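Long-range contacts in DCN1-like protein 3 (Homo sapiens, PDB 4GBA), which contributes to cullin neddylation by helping transfer NEDD8 from N-terminally acetylated E2 enzymes to cullin-RBX complexes: residues Q6-L11 and E63-C68; E26-F31 and C57-K62. All coordinates share one frame; numbering follows the deposited sequence.

Helix 61-71 enters both contacts, and along the chain interaction 2 is nested inside the loop that interaction 1 closes; their centres lie about 11 Å apart. In interaction 1 the middle of this helix meets the first helix of the modelled chain, within the DCUN1 domain, while interaction 2 sets the strand leading into it against helix 25-34. F64 links the two: its CE1 is 3.9 Å from F31 CE1, and its CD1 is 4.0 Å from F59 CD2. E9 and R61 add a salt bridge between the contacts, although its modelled length is doubtful. The bound E2 peptide packs its modified residue against M28 and F59 of interaction 2.

Interaction 1 (Q6-L11 and E63-C68)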
loop_
_atom_site.group_PDB
_atom_site.type_symbol
_atom_site.label_atom_id
_atom_site.label_comp_id
_atom_site.label_asym_id
_atom_site.label_seq_id
_atom_site.Cartn_x
_atom_site.Cartn_y
_atom_site.Cartn_z
ATOM N N GLN A 6 28.812 -7.522 -8.030
ATOM C CA GLN A 6 29.613 -6.657 -7.153
ATOM C C GLN A 6 29.007 -5.269 -6.978
ATOM O O GLN A 6 29.071 -4.689 -5.889
ATOM C CB GLN A 6 31.055 -6.488 -7.661
ATOM C CG GLN A 6 31.928 -5.684 -6.684
ATOM C CD GLN A 6 32.884 -4.710 -7.371
ATOM O OE1 GLN A 6 33.761 -5.120 -8.140
ATOM N NE2 GLN A 6 32.723 -3.412 -7.087
ATOM N N ARG A 7 28.455 -4.717 -8.054
ATOM C CA ARG A 7 27.841 -3.405 -7.942
ATOM C C ARG A 7 26.673 -3.461 -6.951
ATOM O O ARG A 7 26.433 -2.511 -6.203
ATOM C CB ARG A 7 27.413 -2.874 -9.312
ATOM C CG ARG A 7 28.580 -2.639 -10.252
ATOM C CD ARG A 7 28.321 -1.509 -11.234
ATOM N NE ARG A 7 26.998 -1.587 -11.842
ATOM C CZ ARG A 7 26.575 -0.770 -12.797
ATOM N NH1 ARG A 7 27.389 0.171 -13.250
ATOM N NH2 ARG A 7 25.343 -0.881 -13.293
ATOM N N LEU A 8 25.978 -4.597 -6.931
ATOM C CA LEU A 8 24.836 -4.782 -6.043
ATOM C C LEU A 8 25.266 -4.769 -4.582
ATOM O O LEU A 8 24.627 -4.134 -3.742
ATOM C CB LEU A 8 24.083 -6.070 -6.371
ATOM C CG LEU A 8 22.654 -6.136 -5.820
ATOM C CD1 LEU A 8 21.969 -4.800 -5.984
ATOM C CD2 LEU A 8 21.845 -7.236 -6.504
ATOM N N GLU A 9 26.360 -5.462 -4.284
ATOM C CA GLU A 9 26.925 -5.430 -2.941
ATOM C C GLU A 9 27.316 -4.017 -2.501
ATOM O O GLU A 9 27.040 -3.622 -1.371
ATOM C CB GLU A 9 28.141 -6.345 -2.847
ATOM C CG GLU A 9 28.690 -6.445 -1.440
ATOM C CD GLU A 9 27.754 -7.203 -0.508
ATOM O OE1 GLU A 9 27.656 -6.819 0.681
ATOM O OE2 GLU A 9 27.126 -8.184 -0.969
ATOM N N GLU A 10 27.973 -3.256 -3.377
ATOM C CA GLU A 10 28.323 -1.876 -3.026
ATOM C C GLU A 10 27.064 -1.014 -2.839
ATOM O O GLU A 10 27.005 -0.161 -1.952
ATOM C CB GLU A 10 29.259 -1.249 -4.067
ATOM N N LEU A 11 26.059 -1.247 -3.678
ATOM C CA LEU A 11 24.803 -0.518 -3.588
ATOM C C LEU A 11 24.109 -0.816 -2.272
ATOM O O LEU A 11 23.683 0.099 -1.569
ATOM C CB LEU A 11 23.884 -0.886 -4.742
ATOM C CG LEU A 11 22.615 -0.050 -4.837
ATOM C CD1 LEU A 11 22.974 1.420 -4.999
ATOM C CD2 LEU A 11 21.772 -0.541 -6.003
ATOM N N GLU A 63 15.822 -9.574 0.615
ATOM C CA GLU A 63 14.775 -8.859 -0.120
ATOM C C GLU A 63 15.408 -7.936 -1.159
ATOM O O GLU A 63 15.005 -7.903 -2.323
ATOM C CB GLU A 63 13.882 -8.057 0.846
ATOM C CG GLU A 63 12.981 -8.936 1.721
ATOM C CD GLU A 63 12.472 -8.237 2.995
ATOM O OE1 GLU A 63 12.810 -7.054 3.248
ATOM O OE2 GLU A 63 11.722 -8.886 3.756
ATOM N N PHE A 64 16.418 -7.195 -0.725
ATOM C CA PHE A 64 17.072 -6.242 -1.591
ATOM C C PHE A 64 17.749 -6.965 -2.768
ATOM O O PHE A 64 17.550 -6.612 -3.938
ATOM C CB PHE A 64 18.065 -5.391 -0.792
ATOM C CG PHE A 64 18.573 -4.207 -1.545
ATOM C CD1 PHE A 64 17.830 -3.035 -1.603
ATOM C CD2 PHE A 64 19.788 -4.266 -2.225
ATOM C CE1 PHE A 64 18.296 -1.930 -2.314
ATOM C CE2 PHE A 64 20.261 -3.167 -2.934
ATOM C CZ PHE A 64 19.508 -1.995 -2.972
ATOM N N PHE A 65 18.533 -7.989 -2.462
ATOM C CA PHE A 65 19.189 -8.763 -3.513
ATOM C C PHE A 65 18.218 -9.489 -4.445
ATOM O O PHE A 65 18.352 -9.411 -5.666
ATOM C CB PHE A 65 20.196 -9.741 -2.910
ATOM C CG PHE A 65 21.533 -9.124 -2.637
ATOM C CD1 PHE A 65 22.633 -9.443 -3.427
ATOM C CD2 PHE A 65 21.687 -8.197 -1.613
ATOM C CE1 PHE A 65 23.869 -8.864 -3.182
ATOM C CE2 PHE A 65 22.918 -7.613 -1.368
ATOM C CZ PHE A 65 24.011 -7.945 -2.150
ATOM N N ASP A 66 17.247 -10.197 -3.873
ATOM C CA ASP A 66 16.247 -10.897 -4.677
ATOM C C ASP A 66 15.410 -9.928 -5.495
ATOM O O ASP A 66 15.015 -10.245 -6.612
ATOM C CB ASP A 66 15.301 -11.711 -3.790
ATOM C CG ASP A 66 15.883 -13.044 -3.362
ATOM O OD1 ASP A 66 17.051 -13.342 -3.686
ATOM O OD2 ASP A 66 15.156 -13.792 -2.677
ATOM N N GLY A 67 15.113 -8.765 -4.920
ATOM C CA GLY A 67 14.282 -7.772 -5.573
ATOM C C GLY A 67 15.017 -7.049 -6.693
ATOM O O GLY A 67 14.469 -6.833 -7.783
ATOM N N CYS A 68 16.265 -6.666 -6.433
ATOM C CA CYS A 68 17.094 -6.093 -7.492
ATOM C C CYS A 68 17.289 -7.081 -8.639
ATOM O O CYS A 68 17.035 -6.738 -9.788
ATOM C CB CYS A 68 18.417 -5.576 -6.948
ATOM S SG CYS A 68 18.213 -4.051 -5.986
#
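L8 and F65 form the centre of this helix-helix contact, with F64 completing it. The axes of the short segments 7-11 and 63-68 approach to 10.9 Å and are steeply inclined, with 136° between their N-to-C directions. L8 reaches into the interface with CG anti to its backbone N (chi1 -161°), and its branch point lies over one face of the F65 ring. This is a CH-pi contact, with CG 4.2 Å from the centroid of the F65 ring and displaced toward the rim. Both methyls, L8 CD1 and CD2, reach C68 CB at 3.8 Å; CD2 also packs 3.9 Å from F65 CD1, and CD1 also meets C68 SG and F64 CE2. L8 thus fills the ground between two aromatic rings and a cysteine. C68 in turn places SG over one face of F64, one helical turn earlier, near the rim. L11, the next turn on from L8, meets the same phenylalanine at its edge, its CD2 lying 4.1 Å from F64 CZ near the ring plane.

E9 borders the apolar patch. Its chain bends at chi2 (69°), and the carboxylate comes obliquely to the end of the F65 ring, with OE2 3.3 Å from F65 CZ. The same oxygen forms a salt bridge with R61, on the first turn of the helix that carries F65, but the pair is modelled too short for its geometry to be trusted; a weak, long ion pair runs to R13.

No hydrogen bond joins the two segments, so the fit of L8 and L11 against F64, F65 and C68, rather than directional bonding between them, sets how the two helices lie against each other.

Interaction 2 (E26-F31 and C57-K62); sequences EGMERF and CKFTRK
Helix 25-34 approaches an irregular chain that straightens into strand 59-60 and then turns into helix 61-71; the nearest backbones are at M28 and C57, with CA atoms 6.1 Å apart. C57 adopts a left-handed conformation (phi 78°), after which K58 and F59 are extended. M28 carries its CG anti to the backbone N (chi1 -171°), and further bends at chi2 and chi3 curl its end over F59. Its methyl, CE, stands over the centre of the F59 ring at 3.5 Å from the centroid, a close CH-pi contact, while SD is 4.1 Å from the same centroid and lies obliquely, adding a Met-aromatic contact. The methyl also touches backbone, 3.5 Å from K58 N.

F59 pairs by backbone hydrogen bonds with I23, so strands 59-60 and 22-23 form a small antiparallel ladder, an arrangement consistent with the short loop-to-loop pairing of EF-hand-like folds. T60 then N-caps helix 61-71 through OG1, and T60 N in turn donates to E63 OE1, completing a capping box.

One helical turn beyond M28, F31 brings CE2 to the edge of the F59 ring, 3.7 Å from F59 CE2, and its own ring packs onto I76 and I79 of helix 76-89. M28 and F59 also line the site where the modified residue of the acetylated E2 peptide packs.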
loop_
_atom_site.group_PDB
_atom_site.type_symbol
_atom_site.label_atom_id
_atom_site.label_comp_id
_atom_site.label_asym_id
_atom_site.label_seq_id
_atom_site.Cartn_x
_atom_site.Cartn_y
_atom_site.Cartn_z
ATOM N N GLU A 26 16.944 4.917 8.059
ATOM C CA GLU A 26 17.909 5.922 7.634
ATOM C C GLU A 26 18.354 5.628 6.200
ATOM O O GLU A 26 18.328 6.517 5.344
ATOM C CB GLU A 26 19.106 6.000 8.592
ATOM C CG GLU A 26 18.719 6.245 10.060
ATOM C CD GLU A 26 18.258 4.964 10.790
ATOM O OE1 GLU A 26 18.118 3.895 10.138
ATOM O OE2 GLU A 26 18.045 5.028 12.027
ATOM N N GLY A 27 18.737 4.376 5.936
ATOM C CA GLY A 27 19.058 3.952 4.589
ATOM C C GLY A 27 17.885 4.105 3.637
ATOM O O GLY A 27 18.029 4.651 2.547
ATOM N N MET A 28 16.716 3.629 4.050
ATOM C CA MET A 28 15.527 3.702 3.210
ATOM C C MET A 28 15.301 5.113 2.694
ATOM O O MET A 28 14.934 5.317 1.529
ATOM C CB MET A 28 14.288 3.245 3.990
ATOM C CG MET A 28 13.045 3.085 3.122
ATOM S SD MET A 28 13.283 1.762 1.901
ATOM C CE MET A 28 13.431 0.335 2.979
ATOM N N GLU A 29 15.507 6.079 3.585
ATOM C CA GLU A 29 15.296 7.499 3.287
ATOM C C GLU A 29 16.340 7.994 2.265
ATOM O O GLU A 29 15.987 8.603 1.255
ATOM C CB GLU A 29 15.283 8.332 4.596
ATOM C CG GLU A 29 15.007 9.831 4.422
ATOM C CD GLU A 29 16.187 10.603 3.818
ATOM O OE1 GLU A 29 17.342 10.369 4.237
ATOM O OE2 GLU A 29 15.963 11.438 2.917
ATOM N N ARG A 30 17.617 7.710 2.507
ATOM C CA ARG A 30 18.673 8.005 1.519
ATOM C C ARG A 30 18.433 7.286 0.180
ATOM O O ARG A 30 18.640 7.851 -0.898
ATOM C CB ARG A 30 20.050 7.619 2.072
ATOM C CG ARG A 30 20.533 8.468 3.256
ATOM C CD ARG A 30 20.849 9.932 2.858
ATOM N NE ARG A 30 19.645 10.754 2.713
ATOM C CZ ARG A 30 19.605 11.928 2.084
ATOM N NH1 ARG A 30 20.707 12.431 1.534
ATOM N NH2 ARG A 30 18.457 12.596 1.994
ATOM N N PHE A 31 18.000 6.031 0.259
ATOM C CA PHE A 31 17.699 5.236 -0.930
ATOM C C PHE A 31 16.600 5.891 -1.787
ATOM O O PHE A 31 16.770 6.052 -2.989
ATOM C CB PHE A 31 17.359 3.796 -0.507
ATOM C CG PHE A 31 16.982 2.882 -1.634
ATOM C CD1 PHE A 31 17.912 2.504 -2.589
ATOM C CD2 PHE A 31 15.705 2.353 -1.711
ATOM C CE1 PHE A 31 17.566 1.640 -3.623
ATOM C CE2 PHE A 31 15.360 1.477 -2.744
ATOM C CZ PHE A 31 16.295 1.123 -3.694
ATOM N N CYS A 57 9.652 0.205 5.751
ATOM C CA CYS A 57 10.864 0.948 6.086
ATOM C C CYS A 57 12.034 0.021 6.263
ATOM O O CYS A 57 13.019 0.381 6.907
ATOM C CB CYS A 57 10.693 1.784 7.366
ATOM S SG CYS A 57 9.369 3.003 7.330
ATOM N N LYS A 58 11.928 -1.178 5.708
ATOM C CA LYS A 58 13.004 -2.140 5.839
ATOM C C LYS A 58 13.101 -3.053 4.622
ATOM O O LYS A 58 12.086 -3.563 4.134
ATOM C CB LYS A 58 12.805 -2.960 7.105
ATOM C CG LYS A 58 13.793 -4.108 7.263
ATOM C CD LYS A 58 13.611 -4.810 8.610
ATOM C CE LYS A 58 14.522 -6.035 8.737
ATOM N NZ LYS A 58 14.642 -6.548 10.141
ATOM N N PHE A 59 14.320 -3.224 4.119
ATOM C CA PHE A 59 14.630 -4.267 3.140
ATOM C C PHE A 59 15.745 -5.101 3.743
ATOM O O PHE A 59 16.849 -4.595 3.931
ATOM C CB PHE A 59 15.176 -3.686 1.835
ATOM C CG PHE A 59 14.207 -2.829 1.072
ATOM C CD1 PHE A 59 12.866 -3.156 1.003
ATOM C CD2 PHE A 59 14.655 -1.688 0.401
ATOM C CE1 PHE A 59 11.978 -2.375 0.279
ATOM C CE2 PHE A 59 13.774 -0.894 -0.322
ATOM C CZ PHE A 59 12.428 -1.245 -0.383
ATOM N N THR A 60 15.484 -6.367 4.052
ATOM C CA THR A 60 16.571 -7.249 4.478
ATOM C C THR A 60 17.530 -7.460 3.308
ATOM O O THR A 60 17.161 -7.266 2.144
ATOM C CB THR A 60 16.054 -8.633 4.935
ATOM O OG1 THR A 60 15.514 -9.331 3.808
ATOM C CG2 THR A 60 14.979 -8.485 6.008
ATOM N N ARG A 61 18.758 -7.863 3.611
ATOM C CA ARG A 61 19.702 -8.215 2.556
ATOM C C ARG A 61 19.074 -9.089 1.460
ATOM O O ARG A 61 19.242 -8.804 0.279
ATOM C CB ARG A 61 20.927 -8.908 3.142
ATOM C CG ARG A 61 21.853 -9.472 2.085
ATOM C CD ARG A 61 23.123 -10.052 2.683
ATOM N NE ARG A 61 24.204 -10.045 1.704
ATOM C CZ ARG A 61 25.154 -9.113 1.645
ATOM N NH1 ARG A 61 25.182 -8.117 2.528
ATOM N NH2 ARG A 61 26.090 -9.188 0.708
ATOM N N LYS A 62 18.347 -10.140 1.844
ATOM C CA LYS A 62 17.741 -11.043 0.871
ATOM C C LYS A 62 16.661 -10.402 0.002
ATOM O O LYS A 62 16.568 -10.679 -1.199
ATOM C CB LYS A 62 17.156 -12.284 1.553
ATOM C CG LYS A 62 16.692 -13.338 0.545
ATOM C CD LYS A 62 15.970 -14.499 1.203
ATOM C CE LYS A 62 15.376 -15.429 0.152
ATOM N NZ LYS A 62 16.431 -15.976 -0.764
#